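Local coordinates for hypothetical protein (Staphylococcus aureus subsp. aureus, PDB 1QYI) that is of unknown function but is probably a hydrolase of the haloacid dehalogenase (HAD) superfamily with a large helical cap, at residues E28-K33 with I83-H88; C34-H39 with I90-K95; W174-E179 with I198-F203. All blocks are in the same frame, centred on the assembly; numbering follows the deposited sequence.

In the fold
All three contacts belong to the helical insert between strands 3-6 and 233-237, consistent with the cap of a HAD enzyme, and none involves the parallel sheet. Interactions 1 and 2 are neighbours, their centres about 7 Å apart: both use helix 77-93, and a probable hydrogen bond from L38 N to L30 O, 2.9 Å, ties the loop 34-39 back to the helix it follows. Interaction 3 lies about 14 Å from interaction 1 and about 19 Å from interaction 2, centre to centre. L29 CD2 meets A177 CB at 3.9 Å, and Y35 CE1 meets L176 CD1 at 4.1 Å, so the three contacts adjoin one another.

Interaction 1 of 3, residues E28-K33 with I83-H88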
loop_
_atom_site.group_PDB
_atom_site.type_symbol
_atom_site.label_atom_id
_atom_site.label_comp_id
_atom_site.label_asym_id
_atom_site.label_seq_id
_atom_site.Cartn_x
_atom_site.Cartn_y
_atom_site.Cartn_z
ATOM N N GLU A 28 2.386 10.503 -14.608
ATOM C CA GLU A 28 3.036 9.954 -15.788
ATOM C C GLU A 28 2.027 9.569 -16.856
ATOM O O GLU A 28 2.308 9.634 -18.052
ATOM C CB GLU A 28 3.837 8.718 -15.445
ATOM C CG GLU A 28 4.789 8.314 -16.546
ATOM C CD GLU A 28 5.273 6.900 -16.385
ATOM O OE1 GLU A 28 5.324 6.412 -15.224
ATOM O OE2 GLU A 28 5.614 6.286 -17.425
ATOM N N LEU A 29 0.857 9.137 -16.416
ATOM C CA LEU A 29 -0.206 8.749 -17.330
ATOM C C LEU A 29 -0.830 10.001 -17.950
ATOM O O LEU A 29 -1.639 9.918 -18.881
ATOM C CB LEU A 29 -1.274 7.961 -16.569
ATOM C CG LEU A 29 -1.499 6.481 -16.881
ATOM C CD1 LEU A 29 -0.206 5.800 -17.305
ATOM C CD2 LEU A 29 -2.070 5.816 -15.627
ATOM N N LEU A 30 -0.433 11.168 -17.457
ATOM C CA LEU A 30 -1.013 12.408 -17.959
ATOM C C LEU A 30 -0.120 13.249 -18.858
ATOM O O LEU A 30 -0.595 13.789 -19.857
ATOM C CB LEU A 30 -1.479 13.243 -16.769
ATOM C CG LEU A 30 -2.923 13.708 -16.667
ATOM C CD1 LEU A 30 -3.936 12.697 -17.156
ATOM C CD2 LEU A 30 -3.134 13.996 -15.210
HETATM N N MSE A 31 1.162 13.338 -18.511
HETATM C CA MSE A 31 2.126 14.146 -19.258
HETATM C C MSE A 31 3.014 13.373 -20.219
HETATM O O MSE A 31 3.458 13.928 -21.220
HETATM C CB MSE A 31 3.041 14.920 -18.296
HETATM C CG MSE A 31 2.319 15.657 -17.177
HETATM SE SE MSE A 31 0.939 16.868 -17.819
HETATM C CE MSE A 31 1.766 18.529 -17.205
ATOM N N ASP A 32 3.302 12.107 -19.936
ATOM C CA ASP A 32 4.182 11.391 -20.851
ATOM C C ASP A 32 3.593 11.162 -22.236
ATOM O O ASP A 32 2.425 10.814 -22.395
ATOM C CB ASP A 32 4.639 10.059 -20.268
ATOM C CG ASP A 32 5.861 9.516 -20.983
ATOM O OD1 ASP A 32 5.711 9.039 -22.122
ATOM O OD2 ASP A 32 6.976 9.598 -20.419
ATOM N N LYS A 33 4.435 11.367 -23.243
ATOM C CA LYS A 33 4.024 11.211 -24.623
ATOM C C LYS A 33 3.846 9.725 -24.956
ATOM O O LYS A 33 3.551 9.364 -26.099
ATOM C CB LYS A 33 5.048 11.879 -25.558
ATOM C CG LYS A 33 4.450 12.490 -26.841
ATOM C CD LYS A 33 4.438 14.027 -26.827
ATOM C CE LYS A 33 3.281 14.625 -26.021
ATOM N NZ LYS A 33 2.040 14.933 -26.810
ATOM N N ILE A 83 -8.986 5.820 -9.926
ATOM C CA ILE A 83 -10.140 6.720 -9.870
ATOM C C ILE A 83 -9.737 8.169 -10.143
ATOM O O ILE A 83 -10.406 8.880 -10.895
ATOM C CB ILE A 83 -10.889 6.626 -8.484
ATOM C CG1 ILE A 83 -12.218 5.867 -8.635
ATOM C CG2 ILE A 83 -11.256 8.011 -7.965
ATOM C CD1 ILE A 83 -12.099 4.394 -8.978
ATOM N N VAL A 84 -8.638 8.598 -9.540
ATOM C CA VAL A 84 -8.139 9.959 -9.722
ATOM C C VAL A 84 -7.771 10.214 -11.188
ATOM O O VAL A 84 -8.020 11.291 -11.724
ATOM C CB VAL A 84 -6.901 10.209 -8.820
ATOM C CG1 VAL A 84 -6.189 11.488 -9.232
ATOM C CG2 VAL A 84 -7.351 10.297 -7.362
ATOM N N PHE A 85 -7.187 9.218 -11.842
ATOM C CA PHE A 85 -6.796 9.385 -13.226
ATOM C C PHE A 85 -7.987 9.320 -14.174
ATOM O O PHE A 85 -7.954 9.904 -15.263
ATOM C CB PHE A 85 -5.771 8.327 -13.614
ATOM C CG PHE A 85 -5.444 8.334 -15.071
ATOM C CD1 PHE A 85 -4.623 9.319 -15.606
ATOM C CD2 PHE A 85 -6.009 7.380 -15.925
ATOM C CE1 PHE A 85 -4.369 9.357 -16.973
ATOM C CE2 PHE A 85 -5.762 7.409 -17.296
ATOM C CZ PHE A 85 -4.939 8.399 -17.828
ATOM N N SER A 86 -9.034 8.604 -13.776
ATOM C CA SER A 86 -10.232 8.488 -14.616
ATOM C C SER A 86 -11.002 9.813 -14.665
ATOM O O SER A 86 -11.524 10.204 -15.712
ATOM C CB SER A 86 -11.153 7.377 -14.091
ATOM O OG SER A 86 -10.600 6.100 -14.312
ATOM N N ILE A 87 -11.054 10.496 -13.525
ATOM C CA ILE A 87 -11.746 11.773 -13.405
ATOM C C ILE A 87 -11.144 12.792 -14.367
ATOM O O ILE A 87 -11.859 13.595 -14.968
ATOM C CB ILE A 87 -11.660 12.298 -11.950
ATOM C CG1 ILE A 87 -12.328 11.295 -11.014
ATOM C CG2 ILE A 87 -12.343 13.652 -11.830
ATOM C CD1 ILE A 87 -13.749 10.966 -11.432
ATOM N N HIS A 88 -9.826 12.752 -14.514
ATOM C CA HIS A 88 -9.155 13.666 -15.419
ATOM C C HIS A 88 -9.299 13.186 -16.849
ATOM O O HIS A 88 -9.365 13.994 -17.771
ATOM C CB HIS A 88 -7.676 13.794 -15.075
ATOM C CG HIS A 88 -7.421 14.501 -13.787
ATOM N ND1 HIS A 88 -8.114 15.643 -13.418
ATOM C CD2 HIS A 88 -6.558 14.253 -12.781
ATOM C CE1 HIS A 88 -7.685 16.054 -12.249
ATOM N NE2 HIS A 88 -6.737 15.231 -11.830
#
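F85 extends its ring from helix 77-93 to the end of helix 16-31, where L29 and L30 receive it. This is helix-to-helix packing inside the probable cap of a HAD-type fold, built around one aromatic residue. The L29 side chain lies across one face of the phenyl ring at about a right angle. Its CD2 methyl stands 4.1 Å from the centroid of the F85 ring and only 5° off the ring normal, the geometry of a CH-pi contact centred on the face. Nearer the backbone, L29 CB comes to 3.4 Å from F85 CE1, so the leucine touches the ring with both its root and its tip. L30 adds a second approach: its CD1 is 3.4 Å from the same F85 CE1, arriving obliquely as the two side chains run past each other in opposite directions.

The first torsion of F85 explains the reach. With CG opposite the backbone N (chi1 173°), the ring is carried away from its own helix and across a gap of 7.8 Å between L29 CA and F85 CA. V26 of helix 16-31 and L173 of helix 172-195 also touch F85, and one step further out V180 packs on L29. Behind the leucines the helix is ending: D32 N still bonds to E28 O, but D32 itself leaves helical geometry. E28 meanwhile turns to other partners, forming a salt bridge through OE1 with K204.

One turn beyond F85, H88 also starts out toward helix 16-31, but its ring swings largely the other way along the interface and packs against P133. Its meeting with L30 is looser and oblique, L30 CD2 lying 4.2 Å from H88 CD2.

Interaction 2 of 3, residues C34-H39 with I90-K95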
loop_
_atom_site.group_PDB
_atom_site.type_symbol
_atom_site.label_atom_id
_atom_site.label_comp_id
_atom_site.label_asym_id
_atom_site.label_seq_id
_atom_site.Cartn_x
_atom_site.Cartn_y
_atom_site.Cartn_z
ATOM N N CYS A 34 4.007 8.871 -23.945
ATOM C CA CYS A 34 3.839 7.419 -24.096
ATOM C C CYS A 34 2.372 7.068 -23.894
ATOM O O CYS A 34 1.928 5.973 -24.244
ATOM C CB CYS A 34 4.641 6.666 -23.036
ATOM S SG CYS A 34 6.075 5.795 -23.625
ATOM N N TYR A 35 1.639 8.019 -23.318
ATOM C CA TYR A 35 0.217 7.873 -23.011
ATOM C C TYR A 35 -0.563 9.095 -23.503
ATOM O O TYR A 35 -0.772 9.249 -24.705
ATOM C CB TYR A 35 0.054 7.704 -21.501
ATOM C CG TYR A 35 0.900 6.577 -20.946
ATOM C CD1 TYR A 35 0.680 5.255 -21.348
ATOM C CD2 TYR A 35 1.947 6.833 -20.052
ATOM C CE1 TYR A 35 1.483 4.216 -20.879
ATOM C CE2 TYR A 35 2.758 5.800 -19.573
ATOM C CZ TYR A 35 2.517 4.492 -19.998
ATOM O OH TYR A 35 3.307 3.451 -19.579
ATOM N N LEU A 36 -1.005 9.964 -22.598
ATOM C CA LEU A 36 -1.725 11.146 -23.054
ATOM C C LEU A 36 -0.778 12.237 -23.567
ATOM O O LEU A 36 -0.974 12.779 -24.654
ATOM C CB LEU A 36 -2.632 11.718 -21.960
ATOM C CG LEU A 36 -4.021 11.093 -21.795
ATOM C CD1 LEU A 36 -4.847 11.994 -20.882
ATOM C CD2 LEU A 36 -4.708 10.945 -23.150
ATOM N N GLY A 37 0.262 12.546 -22.800
ATOM C CA GLY A 37 1.190 13.572 -23.230
ATOM C C GLY A 37 0.492 14.909 -23.340
ATOM O O GLY A 37 0.598 15.589 -24.356
ATOM N N LEU A 38 -0.220 15.286 -22.283
ATOM C CA LEU A 38 -0.960 16.540 -22.230
ATOM C C LEU A 38 -0.049 17.754 -22.370
ATOM O O LEU A 38 -0.239 18.580 -23.263
ATOM C CB LEU A 38 -1.731 16.616 -20.907
ATOM C CG LEU A 38 -3.233 16.919 -20.875
ATOM C CD1 LEU A 38 -4.011 15.918 -21.733
ATOM C CD2 LEU A 38 -3.711 16.857 -19.429
ATOM N N HIS A 39 0.935 17.866 -21.486
ATOM C CA HIS A 39 1.872 18.988 -21.516
ATOM C C HIS A 39 3.309 18.525 -21.242
ATOM O O HIS A 39 3.554 17.323 -21.110
ATOM C CB HIS A 39 1.441 20.046 -20.493
ATOM C CG HIS A 39 0.045 20.550 -20.707
ATOM N ND1 HIS A 39 -0.419 20.982 -21.929
ATOM C CD2 HIS A 39 -0.993 20.685 -19.841
ATOM C CE1 HIS A 39 -1.676 21.359 -21.816
ATOM N NE2 HIS A 39 -2.050 21.192 -20.560
ATOM N N ILE A 90 -11.890 11.445 -18.109
ATOM C CA ILE A 90 -13.263 11.775 -18.478
ATOM C C ILE A 90 -13.360 13.285 -18.766
ATOM O O ILE A 90 -14.087 13.712 -19.660
ATOM C CB ILE A 90 -14.255 11.367 -17.323
ATOM C CG1 ILE A 90 -14.351 9.852 -17.239
ATOM C CG2 ILE A 90 -15.647 11.932 -17.573
ATOM C CD1 ILE A 90 -14.851 9.342 -15.907
ATOM N N ASP A 91 -12.601 14.078 -18.013
ATOM C CA ASP A 91 -12.589 15.529 -18.154
ATOM C C ASP A 91 -12.010 15.984 -19.500
ATOM O O ASP A 91 -12.491 16.944 -20.113
ATOM C CB ASP A 91 -11.802 16.147 -16.989
ATOM C CG ASP A 91 -12.048 17.635 -16.843
ATOM O OD1 ASP A 91 -13.195 18.082 -17.087
ATOM O OD2 ASP A 91 -11.111 18.356 -16.441
ATOM N N ILE A 92 -10.969 15.290 -19.948
ATOM C CA ILE A 92 -10.313 15.588 -21.213
ATOM C C ILE A 92 -11.175 15.057 -22.367
ATOM O O ILE A 92 -11.221 15.654 -23.445
ATOM C CB ILE A 92 -8.893 14.935 -21.268
ATOM C CG1 ILE A 92 -8.039 15.466 -20.124
ATOM C CG2 ILE A 92 -8.207 15.243 -22.593
ATOM C CD1 ILE A 92 -6.683 14.819 -20.020
ATOM N N LEU A 93 -11.861 13.940 -22.139
ATOM C CA LEU A 93 -12.708 13.345 -23.169
ATOM C C LEU A 93 -13.975 14.137 -23.462
ATOM O O LEU A 93 -14.590 13.955 -24.514
ATOM C CB LEU A 93 -13.099 11.921 -22.787
ATOM C CG LEU A 93 -11.952 10.927 -22.769
ATOM C CD1 LEU A 93 -12.445 9.636 -22.159
ATOM C CD2 LEU A 93 -11.425 10.701 -24.174
ATOM N N LYS A 94 -14.369 15.008 -22.542
ATOM C CA LYS A 94 -15.567 15.809 -22.734
ATOM C C LYS A 94 -15.243 17.054 -23.561
ATOM O O LYS A 94 -16.093 17.920 -23.760
ATOM C CB LYS A 94 -16.147 16.201 -21.374
ATOM C CG LYS A 94 -17.535 16.811 -21.426
ATOM C CD LYS A 94 -18.094 17.035 -20.028
ATOM C CE LYS A 94 -17.261 18.039 -19.246
ATOM N NZ LYS A 94 -17.731 18.180 -17.836
ATOM N N LYS A 95 -14.005 17.134 -24.043
ATOM C CA LYS A 95 -13.568 18.260 -24.859
ATOM C C LYS A 95 -13.493 17.858 -26.336
ATOM O O LYS A 95 -13.311 18.707 -27.209
ATOM C CB LYS A 95 -12.198 18.764 -24.388
ATOM C CG LYS A 95 -12.156 19.209 -22.930
ATOM C CD LYS A 95 -12.818 20.557 -22.706
ATOM C CE LYS A 95 -11.918 21.709 -23.155
ATOM N NZ LYS A 95 -10.703 21.865 -22.280
#
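I92 reaches out from the last turn of helix 77-93 and places a single methyl, CD1, against two leucines of the loop 34-39. Its chain is stretched: CG1 lies opposite the carbonyl carbon, and chi2 of 176° sends CD1 straight outward. That extension matters because the backbones stay well apart, L38 CA and I92 CA being 9.5 Å from each other. The gap is bridged tip to tip, with I92 CD1 at 3.5 Å from L36 CD1 and at 3.4 Å from L38 CD1.

The two leucines use their forks differently. L36, with CG anti to the carbonyl carbon and CD1 anti to CA, offers one branch to the isoleucine. L38 straddles the methyl more fully: its unusual chi1 of -128° goes with an approach by both of its methyls, L38 CD2 also lying 3.7 Å from I92 CD1. Between them G37 adopts a positive phi (63°), consistent with the turn that lets both leucines point toward the helix. The resulting contact is small, buried and wholly apolar.

Other parts of the helical region complete the surroundings. L30 and L115 pack against L36, whereas F126 joins I92 and also receives the bond from H39 NE2 at its carbonyl oxygen. The loop after helix 16-31 thus packs its leucines on the C-terminal part of helix 77-93, within the all-helical insert that probably forms the cap of this HAD-superfamily protein.

Interaction 3 of 3, residues W174-E179 with I198-F203; sequences WTLAQE and IARTTF
The guanidinium of R200 has the L176 CD1 methyl over one face and the E179 carboxylate at its edge, near its plane. L176 CD1 sits 3.6 Å from R200 NH2, displaced toward the rim of the flat group. At the edge, both terminal nitrogens converge on one oxygen: R200 NH1 and R200 NH2 each lie 3.0 Å from E179 OE1, forming a forked salt bridge. Each N-H points moderately off line, at 147°, as expected when one acceptor is shared. NH2 meets OE1 nearly head-on along the C-O bond, whereas NH1 comes from the anti side and is tilted out of the carboxylate plane; the planes of the two groups are 48° apart.

An R200 chain extended from CG to NE carries the charge from the loop to the helix. Each charge has a second partner: R200 NE forms a salt bridge with E112 OE2, and E179 OE2 one with K197 NZ. Two acidic groups on one arginine probably hold its guanidinium in a fixed rotation, while R200 and K197 together probably favour the ionised form of E179.

The loop 198-203 that bears R200 is itself held by E183, which accepts from R200 N and T201 N. It follows helix 172-195 and doubles back along it, while helix 111-115 approaches with E112 and with L115 on L176, and helix 77-93 packs against A177 and Q178.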
loop_
_atom_site.group_PDB
_atom_site.type_symbol
_atom_site.label_atom_id
_atom_site.label_comp_id
_atom_site.label_asym_id
_atom_site.label_seq_id
_atom_site.Cartn_x
_atom_site.Cartn_y
_atom_site.Cartn_z
ATOM N N TRP A 174 -7.493 -0.217 -15.859
ATOM C CA TRP A 174 -7.081 -0.452 -14.478
ATOM C C TRP A 174 -5.772 -1.238 -14.438
ATOM O O TRP A 174 -4.917 -1.010 -13.580
ATOM C CB TRP A 174 -8.155 -1.238 -13.720
ATOM C CG TRP A 174 -7.878 -1.351 -12.241
ATOM C CD1 TRP A 174 -8.282 -0.487 -11.268
ATOM C CD2 TRP A 174 -7.087 -2.354 -11.588
ATOM N NE1 TRP A 174 -7.801 -0.886 -10.047
ATOM C CE2 TRP A 174 -7.081 -2.025 -10.209
ATOM C CE3 TRP A 174 -6.409 -3.492 -12.023
ATOM C CZ2 TRP A 174 -6.381 -2.815 -9.261
ATOM C CZ3 TRP A 174 -5.723 -4.263 -11.081
ATOM C CH2 TRP A 174 -5.727 -3.924 -9.714
ATOM N N THR A 175 -5.642 -2.177 -15.372
ATOM C CA THR A 175 -4.454 -3.009 -15.493
ATOM C C THR A 175 -3.264 -2.161 -15.925
ATOM O O THR A 175 -2.155 -2.348 -15.434
ATOM C CB THR A 175 -4.711 -4.152 -16.503
ATOM O OG1 THR A 175 -5.811 -4.939 -16.035
ATOM C CG2 THR A 175 -3.492 -5.051 -16.652
ATOM N N LEU A 176 -3.507 -1.216 -16.829
ATOM C CA LEU A 176 -2.459 -0.322 -17.303
ATOM C C LEU A 176 -1.911 0.508 -16.157
ATOM O O LEU A 176 -0.712 0.471 -15.869
ATOM C CB LEU A 176 -2.989 0.630 -18.377
ATOM C CG LEU A 176 -1.994 1.703 -18.838
ATOM C CD1 LEU A 176 -0.727 1.048 -19.388
ATOM C CD2 LEU A 176 -2.643 2.592 -19.895
ATOM N N ALA A 177 -2.797 1.258 -15.508
ATOM C CA ALA A 177 -2.430 2.121 -14.399
ATOM C C ALA A 177 -1.735 1.339 -13.306
ATOM O O ALA A 177 -0.804 1.829 -12.678
ATOM C CB ALA A 177 -3.668 2.788 -13.842
ATOM N N GLN A 178 -2.180 0.112 -13.087
ATOM C CA GLN A 178 -1.590 -0.685 -12.043
ATOM C C GLN A 178 -0.201 -1.173 -12.436
ATOM O O GLN A 178 0.672 -1.307 -11.579
ATOM C CB GLN A 178 -2.524 -1.840 -11.681
ATOM C CG GLN A 178 -2.101 -2.605 -10.459
ATOM C CD GLN A 178 -1.408 -3.900 -10.816
ATOM O OE1 GLN A 178 -0.765 -4.006 -11.862
ATOM N NE2 GLN A 178 -1.526 -4.895 -9.941
ATOM N N GLU A 179 0.028 -1.403 -13.730
ATOM C CA GLU A 179 1.352 -1.857 -14.172
ATOM C C GLU A 179 2.351 -0.713 -14.079
ATOM O O GLU A 179 3.522 -0.918 -13.749
ATOM C CB GLU A 179 1.315 -2.396 -15.613
ATOM C CG GLU A 179 0.414 -3.600 -15.777
ATOM C CD GLU A 179 0.531 -4.271 -17.131
ATOM O OE1 GLU A 179 0.851 -3.601 -18.136
ATOM O OE2 GLU A 179 0.274 -5.485 -17.203
ATOM N N ILE A 198 7.102 -7.722 -19.221
ATOM C CA ILE A 198 8.243 -6.979 -19.743
ATOM C C ILE A 198 8.100 -5.525 -19.314
ATOM O O ILE A 198 7.005 -4.952 -19.366
ATOM C CB ILE A 198 8.316 -7.084 -21.307
ATOM C CG1 ILE A 198 8.686 -8.514 -21.718
ATOM C CG2 ILE A 198 9.385 -6.172 -21.870
ATOM C CD1 ILE A 198 7.606 -9.530 -21.436
ATOM N N ALA A 199 9.214 -4.946 -18.870
ATOM C CA ALA A 199 9.251 -3.571 -18.400
ATOM C C ALA A 199 9.043 -2.577 -19.522
ATOM O O ALA A 199 9.510 -2.772 -20.648
ATOM C CB ALA A 199 10.570 -3.295 -17.713
ATOM N N ARG A 200 8.339 -1.502 -19.201
ATOM C CA ARG A 200 8.070 -0.463 -20.174
ATOM C C ARG A 200 9.268 0.458 -20.319
ATOM O O ARG A 200 9.587 0.887 -21.421
ATOM C CB ARG A 200 6.845 0.344 -19.750
ATOM C CG ARG A 200 5.557 -0.409 -19.894
ATOM C CD ARG A 200 4.376 0.538 -19.941
ATOM N NE ARG A 200 3.195 -0.146 -20.465
ATOM C CZ ARG A 200 2.500 -1.056 -19.793
ATOM N NH1 ARG A 200 2.856 -1.382 -18.560
ATOM N NH2 ARG A 200 1.476 -1.667 -20.371
ATOM N N THR A 201 9.936 0.751 -19.208
ATOM C CA THR A 201 11.089 1.651 -19.216
ATOM C C THR A 201 12.397 0.933 -18.870
ATOM O O THR A 201 12.430 -0.287 -18.700
ATOM C CB THR A 201 10.894 2.803 -18.191
ATOM O OG1 THR A 201 10.974 2.284 -16.852
ATOM C CG2 THR A 201 9.528 3.458 -18.385
ATOM N N THR A 202 13.478 1.702 -18.787
ATOM C CA THR A 202 14.785 1.164 -18.430
ATOM C C THR A 202 15.471 2.141 -17.508
ATOM O O THR A 202 16.672 2.035 -17.274
ATOM C CB THR A 202 15.712 0.942 -19.642
ATOM O OG1 THR A 202 15.937 2.185 -20.304
ATOM C CG2 THR A 202 15.119 -0.068 -20.614
ATOM N N PHE A 203 14.708 3.107 -16.998
ATOM C CA PHE A 203 15.255 4.117 -16.087
ATOM C C PHE A 203 14.621 4.073 -14.691
ATOM O O PHE A 203 15.075 4.763 -13.781
ATOM C CB PHE A 203 15.095 5.519 -16.698
ATOM C CG PHE A 203 13.671 5.879 -17.016
ATOM C CD1 PHE A 203 12.774 6.196 -15.998
ATOM C CD2 PHE A 203 13.207 5.824 -18.331
ATOM C CE1 PHE A 203 11.440 6.445 -16.282
ATOM C CE2 PHE A 203 11.872 6.071 -18.627
ATOM C CZ PHE A 203 10.983 6.382 -17.600
#